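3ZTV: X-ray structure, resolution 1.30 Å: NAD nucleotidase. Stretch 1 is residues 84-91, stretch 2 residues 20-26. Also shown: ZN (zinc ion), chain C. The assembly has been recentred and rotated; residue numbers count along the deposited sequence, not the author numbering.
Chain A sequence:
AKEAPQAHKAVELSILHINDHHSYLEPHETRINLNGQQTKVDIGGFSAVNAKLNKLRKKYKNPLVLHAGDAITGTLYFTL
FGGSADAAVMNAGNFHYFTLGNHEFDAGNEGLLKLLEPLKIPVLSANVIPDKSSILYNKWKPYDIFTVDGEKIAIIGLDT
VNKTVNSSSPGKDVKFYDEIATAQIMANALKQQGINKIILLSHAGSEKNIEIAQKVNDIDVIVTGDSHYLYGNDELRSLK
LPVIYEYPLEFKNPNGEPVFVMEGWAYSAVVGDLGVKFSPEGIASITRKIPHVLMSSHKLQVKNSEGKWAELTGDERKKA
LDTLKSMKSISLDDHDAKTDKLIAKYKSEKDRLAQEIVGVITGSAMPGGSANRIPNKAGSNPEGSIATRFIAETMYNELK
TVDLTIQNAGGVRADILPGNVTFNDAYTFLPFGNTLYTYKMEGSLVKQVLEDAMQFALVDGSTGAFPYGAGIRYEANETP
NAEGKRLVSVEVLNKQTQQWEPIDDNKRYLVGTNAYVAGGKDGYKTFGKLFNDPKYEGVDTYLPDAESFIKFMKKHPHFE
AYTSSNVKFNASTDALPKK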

# COMPACT_ATOMS: atom_id res chain seq x y z
N SER A 84 16.23 -16.08 -26.01
CA SER A 84 15.87 -16.08 -27.43
C SER A 84 15.10 -17.32 -27.86
O SER A 84 14.25 -17.25 -28.74
CB SER A 84 17.10 -15.87 -28.31
OG SER A 84 17.95 -16.99 -28.26
N ALA A 85 15.39 -18.47 -27.25
CA ALA A 85 14.66 -19.70 -27.57
C ALA A 85 13.22 -19.61 -27.08
O ALA A 85 12.28 -19.98 -27.79
CB ALA A 85 15.36 -20.90 -26.97
N ASP A 86 13.05 -19.07 -25.87
CA ASP A 86 11.72 -18.87 -25.31
C ASP A 86 10.93 -17.88 -26.15
O ASP A 86 9.76 -18.11 -26.46
CB ASP A 86 11.81 -18.43 -23.86
CG ASP A 86 12.32 -19.53 -22.96
OD1 ASP A 86 11.60 -20.54 -22.82
OD2 ASP A 86 13.43 -19.40 -22.40
N ALA A 87 11.56 -16.77 -26.53
CA ALA A 87 10.89 -15.79 -27.38
C ALA A 87 10.44 -16.41 -28.69
O ALA A 87 9.33 -16.14 -29.17
CB ALA A 87 11.78 -14.56 -27.62
N ALA A 88 11.29 -17.26 -29.28
CA ALA A 88 10.99 -17.87 -30.56
C ALA A 88 9.74 -18.76 -30.50
O ALA A 88 8.86 -18.69 -31.36
CB ALA A 88 12.20 -18.66 -31.07
N VAL A 89 9.68 -19.62 -29.49
CA VAL A 89 8.53 -20.52 -29.39
C VAL A 89 7.25 -19.79 -28.96
O VAL A 89 6.15 -20.13 -29.41
CB VAL A 89 8.81 -21.78 -28.53
CG1 VAL A 89 9.98 -22.60 -29.13
CG2 VAL A 89 9.09 -21.42 -27.08
N MET A 90 7.40 -18.76 -28.13
CA MET A 90 6.26 -17.92 -27.76
C MET A 90 5.71 -17.18 -28.97
O MET A 90 4.49 -17.15 -29.19
CB MET A 90 6.66 -16.92 -26.67
CG MET A 90 6.92 -17.58 -25.32
SD MET A 90 7.74 -16.50 -24.13
CE MET A 90 6.39 -15.45 -23.58
N ASN A 91 6.60 -16.61 -29.79
CA ASN A 91 6.18 -15.94 -31.01
C ASN A 91 5.40 -16.90 -31.90
O ASN A 91 4.38 -16.53 -32.49
CB ASN A 91 7.39 -15.39 -31.76
CG ASN A 91 7.97 -14.15 -31.09
OD1 ASN A 91 7.34 -13.53 -30.23
ND2 ASN A 91 9.17 -13.77 -31.51
ZN ZN C . 7.11 -20.02 -11.85
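Stretch 2 (20-26) DHHSYLE

A buried carboxylate can hold a loop against a helix by accepting one hydrogen bond on each of its oxygens, and this nucleotidase offers a compact example. Residues 84-91 are helical, with regular i to i+4 backbone hydrogen bonds, whereas residues 20-26 form neither helix nor strand. Their shape comes instead from a type I' turn running from H21 to Y24, closed by a hydrogen bond of 2.9 Å from Y24 N to H21 O, with H22 and S23 both at positive phi.

The turn lies beside the helix at D86, where CA of D86 is 6.2 Å from CA of S23. The CA-to-CB bond of D86 points sideways, but its m rotamer brings the carboxylate nearer to the loop. There OD1 of D86 accepts a hydrogen bond from NE2 of H21 at 2.8 Å, and OD2 of D86 accepts one from OG of S23 at 2.7 Å. One acidic side chain thus ties together two residues of the same turn. M90, one helical turn beyond D86, places SD of M90 4.0 Å from CE1 of H21, at the edge of the imidazole ring.

L25, just past the turn, loses the most surface to the other stretch, slightly more than D86. The CA-to-CB bond of L25 points toward the helix, and L25 supplies the apolar part of the contact: CD2 of L25 lies 3.9 Å from CB of A85 and 4.1 Å from CG1 of V89, residues spaced one helical turn apart, while CD1 of L25 comes within 3.4 Å of OD1 of D86. Polar anchor and apolar packing therefore adjoin.

The CA-to-CB bond of H22 points away from the helix, and NE2 of H22 binds the zinc ion at 2.1 Å; OD1 of D20 binds the same zinc at 2.0 Å. The short loop thus faces the helix through H21, S23 and L25 while contributing D20 and H22 to the metal site.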

# COMPACT_ATOMS: atom_id res chain seq x y z
N ASP A 20 4.15 -20.12 -16.42
CA ASP A 20 5.28 -20.74 -15.72
C ASP A 20 5.92 -21.87 -16.53
O ASP A 20 6.26 -22.94 -16.00
CB ASP A 20 4.87 -21.22 -14.33
CG ASP A 20 4.51 -20.08 -13.41
OD1 ASP A 20 5.42 -19.50 -12.76
OD2 ASP A 20 3.31 -19.74 -13.32
N HIS A 21 6.09 -21.65 -17.82
CA HIS A 21 6.77 -22.69 -18.60
C HIS A 21 8.27 -22.82 -18.28
O HIS A 21 8.84 -23.90 -18.49
CB HIS A 21 6.45 -22.63 -20.12
CG HIS A 21 7.33 -21.72 -20.93
ND1 HIS A 21 6.98 -20.42 -21.24
CD2 HIS A 21 8.49 -21.97 -21.59
CE1 HIS A 21 7.91 -19.90 -22.02
NE2 HIS A 21 8.83 -20.82 -22.25
N HIS A 22 8.87 -21.77 -17.73
CA HIS A 22 10.24 -21.86 -17.18
C HIS A 22 11.24 -22.52 -18.15
O HIS A 22 12.03 -23.38 -17.76
CB HIS A 22 10.21 -22.61 -15.85
CG HIS A 22 9.75 -21.77 -14.69
ND1 HIS A 22 10.55 -20.84 -14.07
CD2 HIS A 22 8.58 -21.77 -14.02
CE1 HIS A 22 9.88 -20.27 -13.09
NE2 HIS A 22 8.68 -20.83 -13.02
N SER A 23 11.15 -22.13 -19.42
CA SER A 23 12.09 -22.60 -20.43
C SER A 23 12.03 -24.10 -20.71
O SER A 23 12.99 -24.66 -21.26
CB SER A 23 13.53 -22.15 -20.09
OG SER A 23 13.61 -20.74 -20.03
N TYR A 24 10.91 -24.74 -20.35
CA TYR A 24 10.71 -26.16 -20.67
C TYR A 24 10.22 -26.30 -22.11
O TYR A 24 9.02 -26.45 -22.37
CB TYR A 24 9.73 -26.83 -19.70
CG TYR A 24 10.38 -27.27 -18.42
CD1 TYR A 24 10.81 -26.35 -17.47
CD2 TYR A 24 10.60 -28.62 -18.16
CE1 TYR A 24 11.41 -26.75 -16.29
CE2 TYR A 24 11.20 -29.04 -16.98
CZ TYR A 24 11.61 -28.10 -16.05
OH TYR A 24 12.20 -28.53 -14.89
N LEU A 25 11.16 -26.25 -23.05
CA LEU A 25 10.78 -26.37 -24.46
C LEU A 25 10.47 -27.81 -24.85
O LEU A 25 9.65 -28.06 -25.73
CB LEU A 25 11.88 -25.81 -25.37
CG LEU A 25 11.76 -24.33 -25.74
CD1 LEU A 25 11.64 -23.44 -24.51
CD2 LEU A 25 12.92 -23.90 -26.62
N GLU A 26 11.12 -28.76 -24.18
CA GLU A 26 10.91 -30.18 -24.46
C GLU A 26 9.95 -30.76 -23.43
O GLU A 26 9.75 -30.16 -22.38
CB GLU A 26 12.24 -30.94 -24.41
CG GLU A 26 13.25 -30.54 -25.48
CD GLU A 26 14.48 -31.43 -25.49
OE1 GLU A 26 14.33 -32.67 -25.52
OE2 GLU A 26 15.61 -30.90 -25.45
O HOH W 1 7.01 -19.00 -10.06